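Local coordinates for spike protein P1 (Pseudoalteromonas phage pm2, PDB 2VVE) that serves as the receptor-binding spike at the fivefold vertices of the virion, its C-terminal part recognising the host receptor, at residues Ile17-Arg20 / Glu25-Pro28; Tyr80-Glu85 / Thr242-Ala247; Val135-Lys140 / Val153-Tyr158. One frame throughout, in Å; residues are numbered along the deposited sequence.

Interaction 1 (Ile17-Arg20 / Glu25-Pro28); sequences IPLR and ELLP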
ATOM      1  N   ILE A  17      -9.450 -22.912   7.188  1.00 10.35           N
ATOM      2  CA  ILE A  17      -9.885 -23.910   6.198  1.00 13.47           C
ATOM      3  C   ILE A  17      -8.751 -24.237   5.220  1.00 15.31           C
ATOM      4  O   ILE A  17      -8.153 -23.323   4.628  1.00 14.14           O
ATOM      5  CB  ILE A  17     -11.130 -23.455   5.410  1.00 13.95           C
ATOM      6  CG1 ILE A  17     -12.376 -23.459   6.307  1.00 14.03           C
ATOM      7  CG2 ILE A  17     -11.362 -24.357   4.171  1.00 19.18           C
ATOM      8  CD1 ILE A  17     -13.546 -22.644   5.734  1.00 18.50           C
ATOM      9  N   PRO A  18      -8.460 -25.539   5.039  1.00 16.76           N
ATOM     10  CA  PRO A  18      -7.447 -25.912   4.060  1.00 16.63           C
ATOM     11  C   PRO A  18      -8.001 -25.731   2.656  1.00 19.35           C
ATOM     12  O   PRO A  18      -9.026 -26.320   2.307  1.00 19.72           O
ATOM     13  CB  PRO A  18      -7.185 -27.392   4.360  1.00 17.68           C
ATOM     14  CG  PRO A  18      -8.489 -27.887   4.918  1.00 17.91           C
ATOM     15  CD  PRO A  18      -9.064 -26.722   5.691  1.00 15.10           C
ATOM     16  N   LEU A  19      -7.343 -24.885   1.871  1.00 12.54           N
ATOM     17  CA  LEU A  19      -7.780 -24.642   0.496  1.00 13.64           C
ATOM     18  C   LEU A  19      -7.158 -25.667  -0.461  1.00 15.80           C
ATOM     19  O   LEU A  19      -5.939 -25.732  -0.594  1.00 16.70           O
ATOM     20  CB  LEU A  19      -7.407 -23.228   0.067  1.00 13.99           C
ATOM     21  CG  LEU A  19      -8.031 -22.065   0.852  1.00 11.10           C
ATOM     22  CD1 LEU A  19      -7.332 -20.762   0.487  1.00 11.83           C
ATOM     23  CD2 LEU A  19      -9.535 -21.967   0.567  1.00 14.86           C
ATOM     24  N   ARG A  20      -7.999 -26.469  -1.113  1.00 11.13           N
ATOM     25  CA  ARG A  20      -7.486 -27.531  -1.970  1.00 12.39           C
ATOM     26  C   ARG A  20      -7.918 -27.276  -3.421  1.00 17.09           C
ATOM     27  O   ARG A  20      -8.350 -26.174  -3.737  1.00 17.28           O
ATOM     28  CB  ARG A  20      -7.886 -28.902  -1.414  1.00 13.75           C
ATOM     29  CG  ARG A  20      -7.407 -29.088   0.032  1.00 13.61           C
ATOM     30  CD  ARG A  20      -7.477 -30.534   0.499  1.00 17.37           C
ATOM     31  NE  ARG A  20      -6.950 -30.670   1.859  1.00 19.45           N
ATOM     32  CZ  ARG A  20      -5.656 -30.768   2.173  1.00 28.04           C
ATOM     33  NH1 ARG A  20      -4.718 -30.755   1.226  1.00 20.64           N
ATOM     34  NH2 ARG A  20      -5.290 -30.876   3.447  1.00 20.68           N
ATOM     35  N   GLU A  25     -16.463 -26.754  -1.579  1.00 14.72           N
ATOM     36  CA  GLU A  25     -17.279 -25.947  -0.696  1.00 13.24           C
ATOM     37  C   GLU A  25     -16.403 -25.203   0.319  1.00 14.78           C
ATOM     38  O   GLU A  25     -15.521 -25.801   0.939  1.00 16.96           O
ATOM     39  CB  GLU A  25     -18.272 -26.851   0.022  1.00 18.14           C
ATOM     40  CG  GLU A  25     -19.367 -26.101   0.705  1.00 21.03           C
ATOM     41  CD  GLU A  25     -20.409 -27.026   1.265  1.00 21.09           C
ATOM     42  OE1 GLU A  25     -20.086 -27.752   2.224  1.00 26.58           O
ATOM     43  OE2 GLU A  25     -21.551 -27.001   0.758  1.00 24.29           O
ATOM     44  N   LEU A  26     -16.634 -23.899   0.463  1.00 12.68           N
ATOM     45  CA  LEU A  26     -15.943 -23.099   1.467  1.00 11.04           C
ATOM     46  C   LEU A  26     -16.733 -23.137   2.773  1.00 15.23           C
ATOM     47  O   LEU A  26     -16.164 -23.330   3.848  1.00 15.96           O
ATOM     48  CB  LEU A  26     -15.783 -21.652   0.996  1.00 10.12           C
ATOM     49  CG  LEU A  26     -15.015 -20.741   1.950  1.00 12.00           C
ATOM     50  CD1 LEU A  26     -13.526 -21.059   1.889  1.00 14.03           C
ATOM     51  CD2 LEU A  26     -15.302 -19.292   1.616  1.00 18.93           C
ATOM     52  N   LEU A  27     -18.042 -22.934   2.666  1.00 16.20           N
ATOM     53  CA  LEU A  27     -18.963 -23.032   3.803  1.00 13.16           C
ATOM     54  C   LEU A  27     -20.175 -23.877   3.440  1.00 13.52           C
ATOM     55  O   LEU A  27     -20.705 -23.754   2.324  1.00 16.09           O
ATOM     56  CB  LEU A  27     -19.461 -21.644   4.203  1.00 11.01           C
ATOM     57  CG  LEU A  27     -18.390 -20.610   4.540  1.00 14.61           C
ATOM     58  CD1 LEU A  27     -19.002 -19.216   4.486  1.00 19.97           C
ATOM     59  CD2 LEU A  27     -17.740 -20.914   5.890  1.00 22.04           C
ATOM     60  N   PRO A  28     -20.650 -24.710   4.390  1.00 16.24           N
ATOM     61  CA  PRO A  28     -21.827 -25.527   4.137  1.00 15.56           C
ATOM     62  C   PRO A  28     -23.110 -24.727   4.414  1.00 16.97           C
ATOM     63  O   PRO A  28     -23.051 -23.662   5.042  1.00 16.15           O
ATOM     64  CB  PRO A  28     -21.666 -26.675   5.144  1.00 15.48           C
ATOM     65  CG  PRO A  28     -20.980 -26.033   6.324  1.00 16.74           C
ATOM     66  CD  PRO A  28     -20.119 -24.911   5.756  1.00 15.47           C
TER
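I17 and L26 owe their meeting to two different first torsions. In I17, CG1 lies anti to the carbonyl carbon (chi1 -71°) and the chain runs on extended, so CD1 is pushed forward to the opposing segment. In L26, CG is anti to the backbone N (chi1 -177°), which brings CD1 to the side of strand 11-19. This is the corner of a jelly-roll domain: strand 11-19 is the edge of one antiparallel sheet, and after a short link the chain continues as strand 24-27, the edge of the other. The two segments therefore face each other as edge strands of different sheets rather than pairing, and no hydrogen bond runs between them. The nearest CA atoms, those of I17 and L26, are 7.7 Å apart.

What fills the gap is aliphatic. The side chains of I17 and L26 cross at about a right angle, methyl to methyl, with I17 CD1 4.2 Å from L26 CD1. L19, two residues along the strand from I17, supplies a second partner to the same methyl: its CD2 lies 4.3 Å from L26 CD1. One branch of L26 is thus shared between two side chains of the facing strand, and Y80 of strand 78-81 touches both L19 and L26 to extend the buried patch.

Each backbone finds its partners within its own sheet. I17 bonds to A247 and L19 to K244 and G245, whereas V78 shares backbone bonds with both L26 and L27, the extra residue making a classic beta bulge just where the chain turns at L26. The closest approach of all falls on the carbonyl of L26 at that bulge, where the tip of I17, its CD1, rests 3.3 Å from L26 O.

Interaction 2 (Tyr80-Glu85 / Thr242-Ala247); sequences YWVSDE and TVKGYA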
ATOM      1  N   TYR A  80     -15.628 -22.287  -3.407  1.00  9.45           N
ATOM      2  CA  TYR A  80     -14.409 -21.582  -3.763  1.00  7.56           C
ATOM      3  C   TYR A  80     -13.647 -22.330  -4.867  1.00  7.40           C
ATOM      4  O   TYR A  80     -13.865 -23.526  -5.084  1.00 10.73           O
ATOM      5  CB  TYR A  80     -13.494 -21.350  -2.541  1.00 11.41           C
ATOM      6  CG  TYR A  80     -12.764 -22.599  -2.065  1.00 12.27           C
ATOM      7  CD1 TYR A  80     -13.314 -23.408  -1.077  1.00 11.16           C
ATOM      8  CD2 TYR A  80     -11.532 -22.958  -2.606  1.00  9.68           C
ATOM      9  CE1 TYR A  80     -12.649 -24.572  -0.632  1.00 11.10           C
ATOM     10  CE2 TYR A  80     -10.854 -24.133  -2.176  1.00 16.44           C
ATOM     11  CZ  TYR A  80     -11.433 -24.924  -1.191  1.00  9.92           C
ATOM     12  OH  TYR A  80     -10.809 -26.073  -0.748  1.00 12.58           O
ATOM     13  N   TRP A  81     -12.763 -21.599  -5.548  1.00  9.53           N
ATOM     14  CA  TRP A  81     -11.729 -22.183  -6.403  1.00 11.21           C
ATOM     15  C   TRP A  81     -10.444 -21.365  -6.258  1.00 10.39           C
ATOM     16  O   TRP A  81     -10.492 -20.124  -6.253  1.00 12.20           O
ATOM     17  CB  TRP A  81     -12.182 -22.179  -7.867  1.00 11.36           C
ATOM     18  CG  TRP A  81     -11.194 -22.822  -8.816  1.00 16.22           C
ATOM     19  CD1 TRP A  81     -11.213 -24.107  -9.259  1.00 13.39           C
ATOM     20  CD2 TRP A  81     -10.052 -22.200  -9.434  1.00 15.55           C
ATOM     21  NE1 TRP A  81     -10.150 -24.340 -10.118  1.00 12.88           N
ATOM     22  CE2 TRP A  81      -9.422 -23.184 -10.236  1.00 15.44           C
ATOM     23  CE3 TRP A  81      -9.497 -20.914  -9.382  1.00 16.85           C
ATOM     24  CZ2 TRP A  81      -8.277 -22.916 -10.989  1.00 15.00           C
ATOM     25  CZ3 TRP A  81      -8.345 -20.655 -10.128  1.00 17.93           C
ATOM     26  CH2 TRP A  81      -7.752 -21.653 -10.922  1.00 21.61           C
ATOM     27  N   VAL A  82      -9.307 -22.050  -6.137  1.00 10.44           N
ATOM     28  CA  VAL A  82      -7.999 -21.376  -6.106  1.00 12.18           C
ATOM     29  C   VAL A  82      -7.014 -21.965  -7.110  1.00  9.18           C
ATOM     30  O   VAL A  82      -6.096 -21.287  -7.559  1.00 13.57           O
ATOM     31  CB  VAL A  82      -7.338 -21.375  -4.688  1.00 11.71           C
ATOM     32  CG1 VAL A  82      -8.157 -20.538  -3.707  1.00 12.10           C
ATOM     33  CG2 VAL A  82      -7.119 -22.805  -4.165  1.00 13.77           C
ATOM     34  N   SER A  83      -7.208 -23.235  -7.455  1.00 11.88           N
ATOM     35  CA  SER A  83      -6.192 -23.964  -8.215  1.00 18.47           C
ATOM     36  C   SER A  83      -6.713 -25.303  -8.724  1.00 13.12           C
ATOM     37  O   SER A  83      -7.571 -25.909  -8.095  1.00 14.56           O
ATOM     38  CB  SER A  83      -4.956 -24.196  -7.333  1.00 15.71           C
ATOM     39  OG  SER A  83      -4.017 -25.003  -8.005  1.00 15.87           O
ATOM     40  N   ASP A  84      -6.183 -25.750  -9.862  1.00 12.01           N
ATOM     41  CA  ASP A  84      -6.428 -27.115 -10.355  1.00 14.55           C
ATOM     42  C   ASP A  84      -5.253 -28.070 -10.131  1.00 17.37           C
ATOM     43  O   ASP A  84      -5.266 -29.192 -10.630  1.00 18.90           O
ATOM     44  CB  ASP A  84      -6.814 -27.104 -11.834  1.00 17.93           C
ATOM     45  CG  ASP A  84      -8.192 -26.533 -12.073  1.00 33.70           C
ATOM     46  OD1 ASP A  84      -9.135 -26.832 -11.293  1.00 22.39           O
ATOM     47  OD2 ASP A  84      -8.330 -25.785 -13.057  1.00 32.86           O
ATOM     48  N   GLU A  85      -4.257 -27.625  -9.369  1.00 15.09           N
ATOM     49  CA  GLU A  85      -3.074 -28.443  -9.053  1.00 16.66           C
ATOM     50  C   GLU A  85      -3.396 -29.451  -7.953  1.00 16.36           C
ATOM     51  O   GLU A  85      -3.685 -29.053  -6.821  1.00 14.38           O
ATOM     52  CB  GLU A  85      -1.918 -27.544  -8.591  1.00 21.13           C
ATOM     53  CG  GLU A  85      -1.200 -26.805  -9.715  1.00 30.43           C
ATOM     54  CD  GLU A  85      -0.392 -27.746 -10.605  1.00 54.30           C
ATOM     55  OE1 GLU A  85       0.584 -28.362 -10.113  1.00 47.26           O
ATOM     56  OE2 GLU A  85      -0.735 -27.867 -11.799  1.00 47.16           O
ATOM     57  N   THR A 242       0.125 -30.013  -0.158  1.00 18.79           N
ATOM     58  CA  THR A 242      -0.700 -29.923  -1.355  1.00 16.53           C
ATOM     59  C   THR A 242      -1.786 -28.860  -1.181  1.00 21.52           C
ATOM     60  O   THR A 242      -2.303 -28.356  -2.164  1.00 23.53           O
ATOM     61  CB  THR A 242      -1.322 -31.268  -1.758  1.00 16.11           C
ATOM     62  OG1 THR A 242      -2.215 -31.731  -0.732  1.00 19.52           O
ATOM     63  CG2 THR A 242      -0.228 -32.309  -1.976  1.00 19.52           C
ATOM     64  N   VAL A 243      -2.122 -28.551   0.071  1.00 22.22           N
ATOM     65  CA  VAL A 243      -3.008 -27.435   0.416  1.00 26.22           C
ATOM     66  C   VAL A 243      -2.392 -26.146  -0.156  1.00 24.15           C
ATOM     67  O   VAL A 243      -1.179 -25.940  -0.077  1.00 22.96           O
ATOM     68  CB  VAL A 243      -3.225 -27.364   1.967  1.00 21.89           C
ATOM     69  CG1 VAL A 243      -1.922 -27.066   2.713  1.00 23.08           C
ATOM     70  CG2 VAL A 243      -4.290 -26.353   2.350  1.00 25.92           C
ATOM     71  N   LYS A 244      -3.222 -25.313  -0.772  1.00 22.26           N
ATOM     72  CA  LYS A 244      -2.755 -24.095  -1.449  1.00 17.31           C
ATOM     73  C   LYS A 244      -2.572 -22.942  -0.455  1.00 14.68           C
ATOM     74  O   LYS A 244      -1.963 -21.912  -0.756  1.00 16.55           O
ATOM     75  CB  LYS A 244      -3.719 -23.706  -2.573  1.00 19.64           C
ATOM     76  CG  LYS A 244      -4.147 -24.857  -3.506  1.00 26.33           C
ATOM     77  CD  LYS A 244      -2.961 -25.561  -4.160  1.00 32.34           C
ATOM     78  CE  LYS A 244      -3.363 -26.931  -4.687  1.00 27.28           C
ATOM     79  NZ  LYS A 244      -2.156 -27.762  -4.972  1.00 32.49           N
ATOM     80  N   GLY A 245      -3.115 -23.139   0.736  1.00 20.28           N
ATOM     81  CA  GLY A 245      -3.025 -22.160   1.791  1.00 20.06           C
ATOM     82  C   GLY A 245      -4.175 -22.399   2.724  1.00 16.03           C
ATOM     83  O   GLY A 245      -5.056 -23.232   2.447  1.00 18.34           O
ATOM     84  N   TYR A 246      -4.170 -21.680   3.834  1.00 12.32           N
ATOM     85  CA  TYR A 246      -5.249 -21.783   4.794  1.00 12.07           C
ATOM     86  C   TYR A 246      -5.996 -20.462   4.839  1.00 16.69           C
ATOM     87  O   TYR A 246      -5.398 -19.416   5.105  1.00 15.02           O
ATOM     88  CB  TYR A 246      -4.710 -22.182   6.172  1.00 17.30           C
ATOM     89  CG  TYR A 246      -4.068 -23.552   6.162  1.00 20.46           C
ATOM     90  CD1 TYR A 246      -2.742 -23.719   5.761  1.00 18.44           C
ATOM     91  CD2 TYR A 246      -4.796 -24.683   6.510  1.00 19.30           C
ATOM     92  CE1 TYR A 246      -2.149 -24.986   5.721  1.00 21.64           C
ATOM     93  CE2 TYR A 246      -4.206 -25.957   6.485  1.00 23.95           C
ATOM     94  CZ  TYR A 246      -2.894 -26.096   6.095  1.00 32.07           C
ATOM     95  OH  TYR A 246      -2.329 -27.352   6.065  1.00 32.08           O
ATOM     96  N   ALA A 247      -7.294 -20.524   4.552  1.00 11.05           N
ATOM     97  CA  ALA A 247      -8.178 -19.363   4.663  1.00 11.20           C
ATOM     98  C   ALA A 247      -8.521 -19.138   6.124  1.00 14.62           C
ATOM     99  O   ALA A 247      -8.809 -20.083   6.851  1.00 12.70           O
ATOM    100  CB  ALA A 247      -9.448 -19.577   3.846  1.00 14.16           C
TER
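The ammonium nitrogen of K244 is gripped by two backbone carbonyls, one from each segment: NZ donates to E85 O at 2.7 Å and to T242 O at 2.9 Å. The two bonds differ in approach. NZ lies in the carbonyl plane of T242, but it sits above that of E85, 45° out of plane. The carboxylate of E85 does not join in; OE1 remains 5.9 Å from K244 NZ, although the opposite charges may still attract weakly at that range.

A bend at chi2 (-57°) lets the lysine chain fold back along 80-85 before it reaches these oxygens. On the way its CG packs against V82 CG2 at 3.7 Å, the two side chains crossing obliquely. Further out, K244 CE passes 3.9 Å from S83 OG, so the aliphatic part of the lysine runs alongside valine and serine while its charged end turns to the carbonyls.

The place is the junction of two domains. Strand 78-81 belongs to the jelly roll, and after it the chain leaves toward strand 88-91 of the next domain; on the return, helix 239-242 brings it back to strand 245-253, which completes the first sheet. K244 therefore ties the outgoing chain to the incoming one near the surface of the spike.

The outgoing turn is also braced from within. W81 NE1 donates to D84 OD1 almost in the indole plane, and S83 N lies over the centre of the indole face, 3.4 Å above it. S83 OG accepts from E85 N at 3.0 Å, an ST turn, which probably helps to place E85 O for the lysine.

Interaction 3 (Val135-Lys140 / Val153-Tyr158); sequences VRHKSK and VKPAFY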
ATOM      1  N   VAL A 135      14.279 -38.466  -9.424  1.00 19.69           N
ATOM      2  CA  VAL A 135      15.697 -38.217  -9.648  1.00 15.10           C
ATOM      3  C   VAL A 135      16.240 -39.164 -10.714  1.00 13.50           C
ATOM      4  O   VAL A 135      16.021 -40.375 -10.656  1.00 20.71           O
ATOM      5  CB  VAL A 135      16.519 -38.331  -8.315  1.00 18.87           C
ATOM      6  CG1 VAL A 135      17.971 -38.084  -8.563  1.00 17.66           C
ATOM      7  CG2 VAL A 135      16.024 -37.339  -7.279  1.00 12.01           C
ATOM      8  N   ARG A 136      16.936 -38.593 -11.691  1.00 13.79           N
ATOM      9  CA  ARG A 136      17.479 -39.375 -12.791  1.00 21.35           C
ATOM     10  C   ARG A 136      19.000 -39.297 -12.797  1.00 20.41           C
ATOM     11  O   ARG A 136      19.589 -38.218 -12.947  1.00 18.44           O
ATOM     12  CB  ARG A 136      16.901 -38.900 -14.134  1.00 18.02           C
ATOM     13  CG  ARG A 136      17.373 -39.717 -15.348  1.00 21.51           C
ATOM     14  CD  ARG A 136      16.641 -39.317 -16.595  1.00 22.32           C
ATOM     15  NE  ARG A 136      15.206 -39.508 -16.431  1.00 21.73           N
ATOM     16  CZ  ARG A 136      14.283 -38.890 -17.157  1.00 24.90           C
ATOM     17  NH1 ARG A 136      14.642 -38.032 -18.107  1.00 19.95           N
ATOM     18  NH2 ARG A 136      12.998 -39.124 -16.916  1.00 27.96           N
ATOM     19  N   HIS A 137      19.625 -40.453 -12.640  1.00 17.32           N
ATOM     20  CA  HIS A 137      21.068 -40.574 -12.784  1.00 15.94           C
ATOM     21  C   HIS A 137      21.405 -41.161 -14.155  1.00 14.91           C
ATOM     22  O   HIS A 137      20.838 -42.173 -14.566  1.00 20.56           O
ATOM     23  CB  HIS A 137      21.640 -41.442 -11.659  1.00 17.00           C
ATOM     24  CG  HIS A 137      21.150 -41.053 -10.299  1.00 19.35           C
ATOM     25  ND1 HIS A 137      21.589 -39.920  -9.650  1.00 12.59           N
ATOM     26  CD2 HIS A 137      20.273 -41.654  -9.457  1.00 15.98           C
ATOM     27  CE1 HIS A 137      20.995 -39.832  -8.470  1.00 21.66           C
ATOM     28  NE2 HIS A 137      20.197 -40.875  -8.325  1.00 22.17           N
ATOM     29  N   LYS A 138      22.303 -40.500 -14.871  1.00 20.38           N
ATOM     30  CA  LYS A 138      22.767 -40.997 -16.171  1.00 19.74           C
ATOM     31  C   LYS A 138      24.252 -40.703 -16.301  1.00 23.00           C
ATOM     32  O   LYS A 138      24.663 -39.536 -16.269  1.00 25.81           O
ATOM     33  CB  LYS A 138      21.964 -40.349 -17.310  1.00 25.62           C
ATOM     34  CG  LYS A 138      22.251 -40.898 -18.704  1.00 25.93           C
ATOM     35  CD  LYS A 138      21.330 -40.238 -19.732  1.00 31.94           C
ATOM     36  CE  LYS A 138      21.450 -40.873 -21.108  1.00 43.23           C
ATOM     37  NZ  LYS A 138      22.748 -40.565 -21.767  1.00 56.55           N
ATOM     38  N   SER A 139      25.049 -41.767 -16.423  1.00 19.28           N
ATOM     39  CA  SER A 139      26.504 -41.654 -16.500  1.00 22.41           C
ATOM     40  C   SER A 139      27.097 -42.184 -17.809  1.00 23.08           C
ATOM     41  O   SER A 139      28.116 -41.670 -18.269  1.00 23.97           O
ATOM     42  CB  SER A 139      27.174 -42.312 -15.285  1.00 23.24           C
ATOM     43  OG  SER A 139      26.942 -43.711 -15.233  1.00 27.38           O
ATOM     44  N   LYS A 140      26.459 -43.204 -18.398  1.00 26.16           N
ATOM     45  CA  LYS A 140      26.947 -43.861 -19.627  1.00 31.58           C
ATOM     46  C   LYS A 140      27.156 -42.883 -20.782  1.00 31.68           C
ATOM     47  O   LYS A 140      26.196 -42.361 -21.346  1.00 30.93           O
ATOM     48  CB  LYS A 140      25.995 -44.978 -20.073  1.00 24.82           C
ATOM     49  CG  LYS A 140      25.887 -46.148 -19.097  1.00 34.93           C
ATOM     50  CD  LYS A 140      24.903 -47.203 -19.606  1.00 35.50           C
ATOM     51  CE  LYS A 140      25.004 -48.506 -18.819  1.00 34.89           C
ATOM     52  NZ  LYS A 140      26.169 -49.337 -19.269  1.00 31.95           N
ATOM     53  N   VAL A 153      26.317 -42.122  -6.399  1.00 19.27           N
ATOM     54  CA  VAL A 153      25.469 -40.937  -6.292  1.00 19.20           C
ATOM     55  C   VAL A 153      24.779 -40.870  -4.926  1.00 23.43           C
ATOM     56  O   VAL A 153      24.468 -41.895  -4.313  1.00 19.12           O
ATOM     57  CB  VAL A 153      24.397 -40.857  -7.422  1.00 21.60           C
ATOM     58  CG1 VAL A 153      25.052 -40.837  -8.808  1.00 21.03           C
ATOM     59  CG2 VAL A 153      23.408 -41.999  -7.325  1.00 20.41           C
ATOM     60  N   LYS A 154      24.575 -39.653  -4.447  1.00 22.55           N
ATOM     61  CA  LYS A 154      23.783 -39.422  -3.251  1.00 18.14           C
ATOM     62  C   LYS A 154      23.148 -38.032  -3.354  1.00 21.98           C
ATOM     63  O   LYS A 154      23.742 -37.037  -2.912  1.00 16.35           O
ATOM     64  CB  LYS A 154      24.621 -39.591  -1.972  1.00 17.94           C
ATOM     65  CG  LYS A 154      23.809 -39.418  -0.676  1.00 22.95           C
ATOM     66  CD  LYS A 154      24.523 -39.968   0.547  1.00 26.27           C
ATOM     67  CE  LYS A 154      24.218 -41.437   0.763  1.00 38.15           C
ATOM     68  NZ  LYS A 154      24.937 -41.958   1.955  1.00 50.17           N
ATOM     69  N   PRO A 155      21.940 -37.959  -3.958  1.00 15.80           N
ATOM     70  CA  PRO A 155      21.256 -36.673  -4.103  1.00 14.88           C
ATOM     71  C   PRO A 155      20.822 -36.123  -2.742  1.00 12.75           C
ATOM     72  O   PRO A 155      20.580 -36.897  -1.815  1.00 12.58           O
ATOM     73  CB  PRO A 155      20.044 -37.007  -4.986  1.00 14.90           C
ATOM     74  CG  PRO A 155      19.821 -38.490  -4.777  1.00 12.05           C
ATOM     75  CD  PRO A 155      21.178 -39.072  -4.560  1.00 17.16           C
ATOM     76  N   ALA A 156      20.760 -34.804  -2.615  1.00 16.32           N
ATOM     77  CA  ALA A 156      20.318 -34.188  -1.357  1.00 10.59           C
ATOM     78  C   ALA A 156      19.525 -32.918  -1.613  1.00 11.19           C
ATOM     79  O   ALA A 156      19.600 -32.343  -2.709  1.00 11.27           O
ATOM     80  CB  ALA A 156      21.509 -33.893  -0.448  1.00 12.27           C
ATOM     81  N   PHE A 157      18.732 -32.521  -0.617  1.00 12.53           N
ATOM     82  CA  PHE A 157      18.267 -31.142  -0.503  1.00 10.61           C
ATOM     83  C   PHE A 157      19.102 -30.506   0.572  1.00 10.60           C
ATOM     84  O   PHE A 157      19.172 -31.038   1.683  1.00 12.09           O
ATOM     85  CB  PHE A 157      16.807 -31.071  -0.059  1.00 12.39           C
ATOM     86  CG  PHE A 157      15.854 -31.748  -0.991  1.00 18.48           C
ATOM     87  CD1 PHE A 157      15.742 -31.338  -2.317  1.00 13.75           C
ATOM     88  CD2 PHE A 157      15.052 -32.788  -0.537  1.00 14.38           C
ATOM     89  CE1 PHE A 157      14.826 -31.964  -3.190  1.00 15.82           C
ATOM     90  CE2 PHE A 157      14.143 -33.436  -1.398  1.00 18.73           C
ATOM     91  CZ  PHE A 157      14.032 -33.013  -2.725  1.00 18.51           C
ATOM     92  N   TYR A 158      19.752 -29.387   0.238  1.00  9.44           N
ATOM     93  CA  TYR A 158      20.344 -28.530   1.259  1.00 12.94           C
ATOM     94  C   TYR A 158      19.323 -27.435   1.566  1.00 14.31           C
ATOM     95  O   TYR A 158      18.958 -26.671   0.675  1.00 11.92           O
ATOM     96  CB  TYR A 158      21.644 -27.880   0.767  1.00  8.39           C
ATOM     97  CG  TYR A 158      22.831 -28.805   0.585  1.00 10.08           C
ATOM     98  CD1 TYR A 158      22.801 -30.150   1.003  1.00 16.84           C
ATOM     99  CD2 TYR A 158      23.990 -28.332  -0.005  1.00 17.27           C
ATOM    100  CE1 TYR A 158      23.910 -30.975   0.823  1.00 20.89           C
ATOM    101  CE2 TYR A 158      25.088 -29.143  -0.185  1.00 16.54           C
ATOM    102  CZ  TYR A 158      25.060 -30.449   0.231  1.00 19.48           C
ATOM    103  OH  TYR A 158      26.204 -31.206   0.034  1.00 16.95           O
TER
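In the inserted beta-sandwich of the spike, which spans strands 88-91 to 229-236, strands 129-137 and 151-160 come from different sheets, and H137 and V153 meet in the space between them. V153 sends its CG2 straight onto the imidazole: the methyl sits over one face, 3.5 Å from the centroid of the H137 ring and only 11° off the normal, a well-centred CH-pi contact. The ring carbon nearest to it is CE1, 3.4 Å from V153 CG2. The other branch helps too, since V153 CG1 reaches H137 ND1 at 3.7 Å. With H137 CG anti to the carbonyl carbon (chi1 -48°), the ring projects across the gap to the valine.

Both ring nitrogens are bonded beyond the two segments, ND1 with T229 OG1 and NE2 with Y175 OH. These bonds should fix the rotation of the ring and so hold its face against the valine, while satisfying polar atoms in a buried place.

The domain is a jelly-roll-like sandwich of two facing antiparallel sheets, one with the strand order 88-91, 229-236, 129-137, 189-195 and the other containing strand 151-160. No hydrogen bond crosses between 135-140 and 153-158, as expected of layers packed by their side chains.

P155 carries the contact further into the sandwich. Its CD approaches the same imidazole at the edge, near the ring plane, 4.0 Å from H137 CE1, so V153 and P155 meet the histidine from two directions. The pyrrolidine also touches V135, whose CG1 is 4.2 Å from P155 CG. In the other direction lies the calcium site formed by S150, D212 and D214, with the ion about 9 Å from the side chain of V153.

In the fold
Interactions 1 and 2 are close neighbours in the jelly-roll domain, their centres 9 Å apart. They share both of its sheets: strand 11-19 pairs with 245-253, and 24-27 with 78-81. They also touch directly, through probable hydrogen bonds L19 O to K244 N and R20 N to Y80 OH. Interaction 3 lies across the chain's centre in the other domain, about 39 Å from interaction 1 and 31 Å from interaction 2, centre to centre. Along the chain, interaction 1 closes first; the two segments of interaction 2 then bracket interaction 3. The domain carrying interaction 3, probably the receptor-binding one, is thus inserted between strands 78-81 and 245-253, with interaction 2 joining its ends.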